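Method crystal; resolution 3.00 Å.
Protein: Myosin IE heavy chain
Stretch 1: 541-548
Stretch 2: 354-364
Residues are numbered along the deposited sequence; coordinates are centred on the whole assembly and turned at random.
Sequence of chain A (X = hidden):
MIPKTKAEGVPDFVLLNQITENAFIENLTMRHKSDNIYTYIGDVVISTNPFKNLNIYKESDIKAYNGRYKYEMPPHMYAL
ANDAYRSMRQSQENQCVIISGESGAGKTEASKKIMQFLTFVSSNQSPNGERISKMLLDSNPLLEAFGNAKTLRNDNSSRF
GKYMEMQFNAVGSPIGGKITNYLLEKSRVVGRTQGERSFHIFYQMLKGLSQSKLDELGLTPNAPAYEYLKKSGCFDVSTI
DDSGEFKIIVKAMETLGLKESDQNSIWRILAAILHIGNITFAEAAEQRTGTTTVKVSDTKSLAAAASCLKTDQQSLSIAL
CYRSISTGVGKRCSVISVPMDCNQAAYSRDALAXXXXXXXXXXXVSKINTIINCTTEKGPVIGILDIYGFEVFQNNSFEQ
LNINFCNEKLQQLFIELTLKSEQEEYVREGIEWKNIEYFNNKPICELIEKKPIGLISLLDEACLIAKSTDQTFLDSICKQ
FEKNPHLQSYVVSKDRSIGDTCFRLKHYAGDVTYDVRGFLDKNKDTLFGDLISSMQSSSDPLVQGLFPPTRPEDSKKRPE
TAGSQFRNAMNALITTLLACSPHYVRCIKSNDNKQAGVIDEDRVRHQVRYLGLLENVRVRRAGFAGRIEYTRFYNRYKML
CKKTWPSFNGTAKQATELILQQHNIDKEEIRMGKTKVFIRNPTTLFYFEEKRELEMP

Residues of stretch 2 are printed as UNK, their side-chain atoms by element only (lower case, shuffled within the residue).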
ATOM      1  N   PRO A 541      27.645  14.863   4.260  1.00 57.20           N
ATOM      2  CA  PRO A 541      27.018  14.288   5.451  1.00 56.20           C
ATOM      3  C   PRO A 541      25.862  13.335   5.124  1.00 55.23           C
ATOM      4  O   PRO A 541      25.649  12.355   5.839  1.00 54.64           O
ATOM      5  CB  PRO A 541      26.561  15.520   6.232  1.00 55.71           C
ATOM      6  CG  PRO A 541      26.306  16.525   5.153  1.00 57.34           C
ATOM      7  CD  PRO A 541      27.512  16.329   4.262  1.00 57.22           C
ATOM      8  N   LEU A 542      25.131  13.616   4.046  1.00 53.89           N
ATOM      9  CA  LEU A 542      24.008  12.772   3.648  1.00 52.78           C
ATOM     10  C   LEU A 542      24.497  11.452   3.079  1.00 52.40           C
ATOM     11  O   LEU A 542      24.230  10.389   3.629  1.00 50.64           O
ATOM     12  CB  LEU A 542      23.140  13.474   2.602  1.00 53.07           C
ATOM     13  CG  LEU A 542      21.877  12.705   2.183  1.00 52.33           C
ATOM     14  CD1 LEU A 542      21.014  12.390   3.398  1.00 51.47           C
ATOM     15  CD2 LEU A 542      21.085  13.536   1.191  1.00 52.82           C
ATOM     16  N   VAL A 543      25.215  11.527   1.969  1.00 52.77           N
ATOM     17  CA  VAL A 543      25.744  10.335   1.332  1.00 52.60           C
ATOM     18  C   VAL A 543      26.214   9.330   2.357  1.00 53.46           C
ATOM     19  O   VAL A 543      25.643   8.264   2.484  1.00 54.24           O
ATOM     20  CB  VAL A 543      26.929  10.664   0.414  1.00 51.99           C
ATOM     21  CG1 VAL A 543      27.480   9.393  -0.187  1.00 51.25           C
ATOM     22  CG2 VAL A 543      26.485  11.615  -0.681  1.00 51.63           C
ATOM     23  N   GLN A 544      27.257   9.669   3.098  1.00 55.49           N
ATOM     24  CA  GLN A 544      27.778   8.742   4.090  1.00 57.77           C
ATOM     25  C   GLN A 544      26.707   8.360   5.095  1.00 57.87           C
ATOM     26  O   GLN A 544      26.801   7.317   5.742  1.00 57.02           O
ATOM     27  CB  GLN A 544      28.973   9.353   4.810  1.00 60.33           C
ATOM     28  CG  GLN A 544      28.637  10.502   5.717  1.00 63.65           C
ATOM     29  CD  GLN A 544      29.881  11.245   6.155  1.00 66.71           C
ATOM     30  OE1 GLN A 544      30.541  11.901   5.346  1.00 67.67           O
ATOM     31  NE2 GLN A 544      30.216  11.143   7.440  1.00 68.08           N
ATOM     32  N   GLY A 545      25.695   9.213   5.226  1.00 58.53           N
ATOM     33  CA  GLY A 545      24.600   8.927   6.140  1.00 58.08           C
ATOM     34  C   GLY A 545      23.835   7.709   5.645  1.00 57.67           C
ATOM     35  O   GLY A 545      23.437   6.834   6.424  1.00 56.29           O
ATOM     36  N   LEU A 546      23.634   7.650   4.331  1.00 57.36           N
ATOM     37  CA  LEU A 546      22.935   6.531   3.716  1.00 56.66           C
ATOM     38  C   LEU A 546      23.703   5.229   3.924  1.00 56.80           C
ATOM     39  O   LEU A 546      23.104   4.171   3.993  1.00 56.66           O
ATOM     40  CB  LEU A 546      22.719   6.777   2.212  1.00 55.78           C
ATOM     41  CG  LEU A 546      21.761   7.882   1.730  1.00 53.70           C
ATOM     42  CD1 LEU A 546      20.429   7.763   2.424  1.00 53.46           C
ATOM     43  CD2 LEU A 546      22.346   9.242   2.016  1.00 55.51           C
ATOM     44  N   PHE A 547      25.029   5.308   4.020  1.00 58.64           N
ATOM     45  CA  PHE A 547      25.871   4.125   4.251  1.00 59.60           C
ATOM     46  C   PHE A 547      26.711   4.317   5.511  1.00 61.09           C
ATOM     47  O   PHE A 547      27.860   4.750   5.444  1.00 61.43           O
ATOM     48  CB  PHE A 547      26.816   3.880   3.080  1.00 58.34           C
ATOM     49  CG  PHE A 547      26.126   3.727   1.766  1.00 57.35           C
ATOM     50  CD1 PHE A 547      25.855   4.833   0.976  1.00 56.87           C
ATOM     51  CD2 PHE A 547      25.753   2.472   1.311  1.00 57.09           C
ATOM     52  CE1 PHE A 547      25.222   4.689  -0.254  1.00 56.96           C
ATOM     53  CE2 PHE A 547      25.119   2.317   0.084  1.00 57.37           C
ATOM     54  CZ  PHE A 547      24.853   3.429  -0.704  1.00 56.36           C
ATOM     55  N   PRO A 548      26.141   3.999   6.677  1.00 62.48           N
ATOM     56  CA  PRO A 548      26.817   4.136   7.968  1.00 63.97           C
ATOM     57  C   PRO A 548      28.041   3.242   8.130  1.00 64.77           C
ATOM     58  O   PRO A 548      28.035   2.093   7.703  1.00 65.60           O
ATOM     59  CB  PRO A 548      25.710   3.798   8.964  1.00 64.96           C
ATOM     60  CG  PRO A 548      24.471   4.242   8.253  1.00 64.35           C
ATOM     61  CD  PRO A 548      24.718   3.689   6.875  1.00 63.35           C
ATOM     62  N   UNK A 354      20.278   1.777  -7.552  1.00 40.23           N
ATOM     63  CA  UNK A 354      19.156   1.222  -6.808  1.00 39.33           C
ATOM     64  C   UNK A 354      19.326   1.322  -5.299  1.00 39.41           C
ATOM     65  O   UNK A 354      18.359   1.594  -4.576  1.00 39.45           O
ATOM     66  c   UNK A 354      18.280  -2.874  -8.372  1.00 39.16           C
ATOM     67  c   UNK A 354      18.245  -0.394  -8.522  1.00 40.26           C
ATOM     68  n   UNK A 354      18.720  -4.093  -9.105  1.00 41.26           N
ATOM     69  c   UNK A 354      18.637  -1.676  -9.197  1.00 39.16           C
ATOM     70  c   UNK A 354      18.944  -0.235  -7.201  1.00 39.09           C
ATOM     71  N   UNK A 355      20.551   1.109  -4.822  1.00 38.75           N
ATOM     72  CA  UNK A 355      20.838   1.179  -3.388  1.00 37.63           C
ATOM     73  C   UNK A 355      20.682   2.603  -2.894  1.00 36.79           C
ATOM     74  O   UNK A 355      20.125   2.852  -1.821  1.00 36.34           O
ATOM     75  c   UNK A 355      22.233   0.692  -3.114  1.00 38.01           C
ATOM     76  N   UNK A 356      21.181   3.533  -3.697  1.00 36.10           N
ATOM     77  CA  UNK A 356      21.100   4.948  -3.385  1.00 36.12           C
ATOM     78  C   UNK A 356      19.658   5.422  -3.168  1.00 36.83           C
ATOM     79  O   UNK A 356      19.345   6.049  -2.152  1.00 36.38           O
ATOM     80  c   UNK A 356      23.915   5.685  -3.347  1.00 36.24           C
ATOM     81  c   UNK A 356      23.041   6.499  -4.252  1.00 36.80           C
ATOM     82  c   UNK A 356      23.752   6.808  -5.559  1.00 35.12           C
ATOM     83  c   UNK A 356      21.736   5.741  -4.524  1.00 36.31           C
ATOM     84  N   UNK A 357      18.783   5.107  -4.123  1.00 36.39           N
ATOM     85  CA  UNK A 357      17.395   5.530  -4.056  1.00 35.68           C
ATOM     86  C   UNK A 357      16.645   4.884  -2.917  1.00 37.06           C
ATOM     87  O   UNK A 357      15.915   5.564  -2.187  1.00 36.42           O
ATOM     88  c   UNK A 357      14.207   5.622  -5.049  1.00 33.75           C
ATOM     89  o   UNK A 357      12.034   8.449  -5.899  1.00 39.47           O
ATOM     90  c   UNK A 357      13.065   6.405  -5.158  1.00 34.95           C
ATOM     91  c   UNK A 357      14.353   8.079  -6.316  1.00 37.11           C
ATOM     92  c   UNK A 357      15.483   7.286  -6.201  1.00 34.35           C
ATOM     93  c   UNK A 357      15.431   6.053  -5.565  1.00 34.34           C
ATOM     94  c   UNK A 357      16.686   5.238  -5.379  1.00 34.63           C
ATOM     95  c   UNK A 357      13.143   7.636  -5.791  1.00 37.52           C
ATOM     96  N   UNK A 358      16.833   3.574  -2.757  1.00 38.64           N
ATOM     97  CA  UNK A 358      16.162   2.828  -1.698  1.00 39.64           C
ATOM     98  C   UNK A 358      16.495   3.414  -0.339  1.00 38.81           C
ATOM     99  O   UNK A 358      15.619   3.601   0.513  1.00 37.56           O
ATOM    100  o   UNK A 358      17.373  -1.233  -1.338  1.00 53.29           O
ATOM    101  c   UNK A 358      15.976   0.564  -0.589  1.00 47.27           C
ATOM    102  o   UNK A 358      16.187  -1.553   0.476  1.00 52.76           O
ATOM    103  c   UNK A 358      16.580   1.365  -1.724  1.00 41.79           C
ATOM    104  c   UNK A 358      16.553  -0.838  -0.479  1.00 50.97           C
ATOM    105  N   UNK A 359      17.778   3.704  -0.152  1.00 38.21           N
ATOM    106  CA  UNK A 359      18.254   4.281   1.092  1.00 37.52           C
ATOM    107  C   UNK A 359      17.747   5.705   1.256  1.00 36.46           C
ATOM    108  O   UNK A 359      17.209   6.066   2.310  1.00 36.34           O
ATOM    109  n   UNK A 359      21.677   0.067   0.552  1.00 47.75           N
ATOM    110  c   UNK A 359      20.344   2.829   1.224  1.00 40.02           C
ATOM    111  c   UNK A 359      22.426   0.498   1.559  1.00 45.13           C
ATOM    112  n   UNK A 359      22.517   1.797   1.808  1.00 45.32           N
ATOM    113  c   UNK A 359      19.780   4.241   1.120  1.00 38.06           C
ATOM    114  n   UNK A 359      23.086  -0.365   2.318  1.00 43.22           N
ATOM    115  c   UNK A 359      21.839   2.845   1.046  1.00 42.01           C
ATOM    116  N   UNK A 360      17.904   6.511   0.207  1.00 35.18           N
ATOM    117  CA  UNK A 360      17.453   7.888   0.256  1.00 33.30           C
ATOM    118  C   UNK A 360      15.985   7.908   0.653  1.00 33.18           C
ATOM    119  O   UNK A 360      15.589   8.701   1.503  1.00 33.66           O
ATOM    120  c   UNK A 360      17.097  10.008  -1.269  1.00 32.93           C
ATOM    121  c   UNK A 360      17.566  10.911  -0.147  1.00 30.18           C
ATOM    122  c   UNK A 360      17.530  10.568  -2.604  1.00 31.18           C
ATOM    123  c   UNK A 360      17.653   8.577  -1.096  1.00 33.29           C
ATOM    124  N   UNK A 361      15.180   7.030   0.061  1.00 32.48           N
ATOM    125  CA  UNK A 361      13.762   6.985   0.400  1.00 33.30           C
ATOM    126  C   UNK A 361      13.527   6.602   1.858  1.00 33.45           C
ATOM    127  O   UNK A 361      12.796   7.291   2.574  1.00 32.57           O
ATOM    128  c   UNK A 361      11.518   5.985  -0.285  1.00 33.81           C
ATOM    129  c   UNK A 361      13.011   6.011  -0.519  1.00 34.25           C
ATOM    130  c   UNK A 361       9.569   5.021   0.816  1.00 30.37           C
ATOM    131  c   UNK A 361      10.947   5.025   0.552  1.00 32.62           C
ATOM    132  c   UNK A 361       9.306   6.950  -0.603  1.00 33.18           C
ATOM    133  c   UNK A 361      10.689   6.948  -0.863  1.00 33.50           C
ATOM    134  c   UNK A 361       8.751   5.982   0.239  1.00 31.36           C
ATOM    135  N   UNK A 362      14.139   5.501   2.290  1.00 34.13           N
ATOM    136  CA  UNK A 362      13.995   5.051   3.671  1.00 34.61           C
ATOM    137  C   UNK A 362      14.448   6.138   4.638  1.00 34.58           C
ATOM    138  O   UNK A 362      13.927   6.260   5.749  1.00 32.93           O
ATOM    139  c   UNK A 362      14.807   3.776   3.893  1.00 35.25           C
ATOM    140  c   UNK A 362      14.033   2.527   3.527  1.00 36.44           C
ATOM    141  o   UNK A 362      14.609   1.539   3.086  1.00 37.92           O
ATOM    142  n   UNK A 362      12.718   2.560   3.723  1.00 36.46           N
ATOM    143  N   UNK A 363      15.424   6.925   4.200  1.00 34.94           N
ATOM    144  CA  UNK A 363      15.936   8.017   5.005  1.00 36.68           C
ATOM    145  C   UNK A 363      14.875   9.106   5.091  1.00 37.10           C
ATOM    146  O   UNK A 363      14.529   9.586   6.171  1.00 36.96           O
ATOM    147  c   UNK A 363      17.370  11.169   4.653  1.00 42.78           C
ATOM    148  c   UNK A 363      18.391   9.894   6.181  1.00 41.35           C
ATOM    149  c   UNK A 363      17.643   9.820   5.046  1.00 40.96           C
ATOM    150  c   UNK A 363      17.240  13.956   4.471  1.00 43.55           C
ATOM    151  c   UNK A 363      17.186   8.593   4.363  1.00 38.25           C
ATOM    152  c   UNK A 363      17.938  13.412   5.517  1.00 42.71           C
ATOM    153  c   UNK A 363      17.998  12.015   5.598  1.00 42.64           C
ATOM    154  n   UNK A 363      18.612  11.210   6.520  1.00 42.58           N
ATOM    155  c   UNK A 363      16.659  11.746   3.594  1.00 43.15           C
ATOM    156  c   UNK A 363      16.600  13.139   3.511  1.00 45.15           C
ATOM    157  N   UNK A 364      14.371   9.495   3.929  1.00 37.02           N
ATOM    158  CA  UNK A 364      13.353  10.512   3.837  1.00 36.30           C
ATOM    159  C   UNK A 364      12.193  10.224   4.789  1.00 36.34           C
ATOM    160  O   UNK A 364      11.727  11.132   5.464  1.00 36.40           O
ATOM    161  c   UNK A 364      12.341  11.945   1.903  1.00 38.50           C
ATOM    162  c   UNK A 364      12.836  10.587   2.409  1.00 37.41           C
ATOM    163  c   UNK A 364      11.462  12.610   2.936  1.00 38.30           C
ATOM    164  c   UNK A 364      11.552  11.737   0.607  1.00 38.41           C
TER

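Position 354 carries four carbons in a row ending in a nitrogen, out of reach of stretch 1; the unbranched amine identifies Lys354. Position 355 has one side-chain carbon, CB, which lies 4.5 Å from Phe547 CZ, near the plane of that ring. A lone carbon means Ala355.

At position 356 four carbons fork at the second, and one branch-tip carbon comes within 3.5 Å of Phe547 CE1, again at the ring edge. The fork is the pattern of leucine rather than of isoleucine, which branches at the first: Leu356, the tip being CD1. Position 357 bears one carbon and then a six-carbon ring carrying an oxygen; its CA-to-CB bond points away from stretch 1, and it is Tyr357, whose hydroxyl is hydrogen-bonded elsewhere in the structure. Position 358 has three carbons, the third holding two oxygens, with no contact across: Glu358.

Position 359 shows three carbons, a nitrogen, and a carbon bearing two further nitrogens. The nitrogen between the carbon chain and the terminal carbon lies 3.3 Å from Leu546 O, and the carbon before it sits over one face of Phe547, 3.8 Å from the ring centroid and 25° off the normal. The guanidinium settles Arg359: NE donates a weak hydrogen bond to Leu546 O (N-H...O angle 132°), and the carbon over the ring is CD.

Position 360 again has four carbons forked at the second, and its backbone N lies 3.6 Å from Leu546 CD1; hence Leu360. Position 361 has one carbon and a plain six-carbon ring; its CA-to-CB bond points away from stretch 1, and it makes no contact there: Phe361. Position 362 has two carbons, the second carrying one oxygen and one nitrogen, with no contact: Asn362.

Position 363 has one carbon followed by fused five- and six-membered rings holding eight carbons and one nitrogen. Leu542 CD1 lies over their face, 3.9 Å from the centroid of the six-membered ring and 17° off the normal, and Leu546 CD1 is 3.9 Å from CB. The indole means Trp363. Position 364 is a third four-carbon side chain forked at the second, Leu364, out of reach.

The helix axes cross at 99° and come within 10.1 Å of each other; the two stretches together bury 398 Å². Leu546 CA and Arg359 CA are the nearest CA pair, 5.8 Å apart. The CA-to-CB bond of Leu546 points toward the other helix, whereas Leu542 and Phe547 start sideways and bring their ends nearer. Phe547, the first residue to leave helical phi/psi, meets Ala355, Leu356 and Arg359, while Leu542 packs on Trp363. Apolar packing dominates, and the weak hydrogen bond supplements it.

Stretch 2 354-364: KALYERLFNWL
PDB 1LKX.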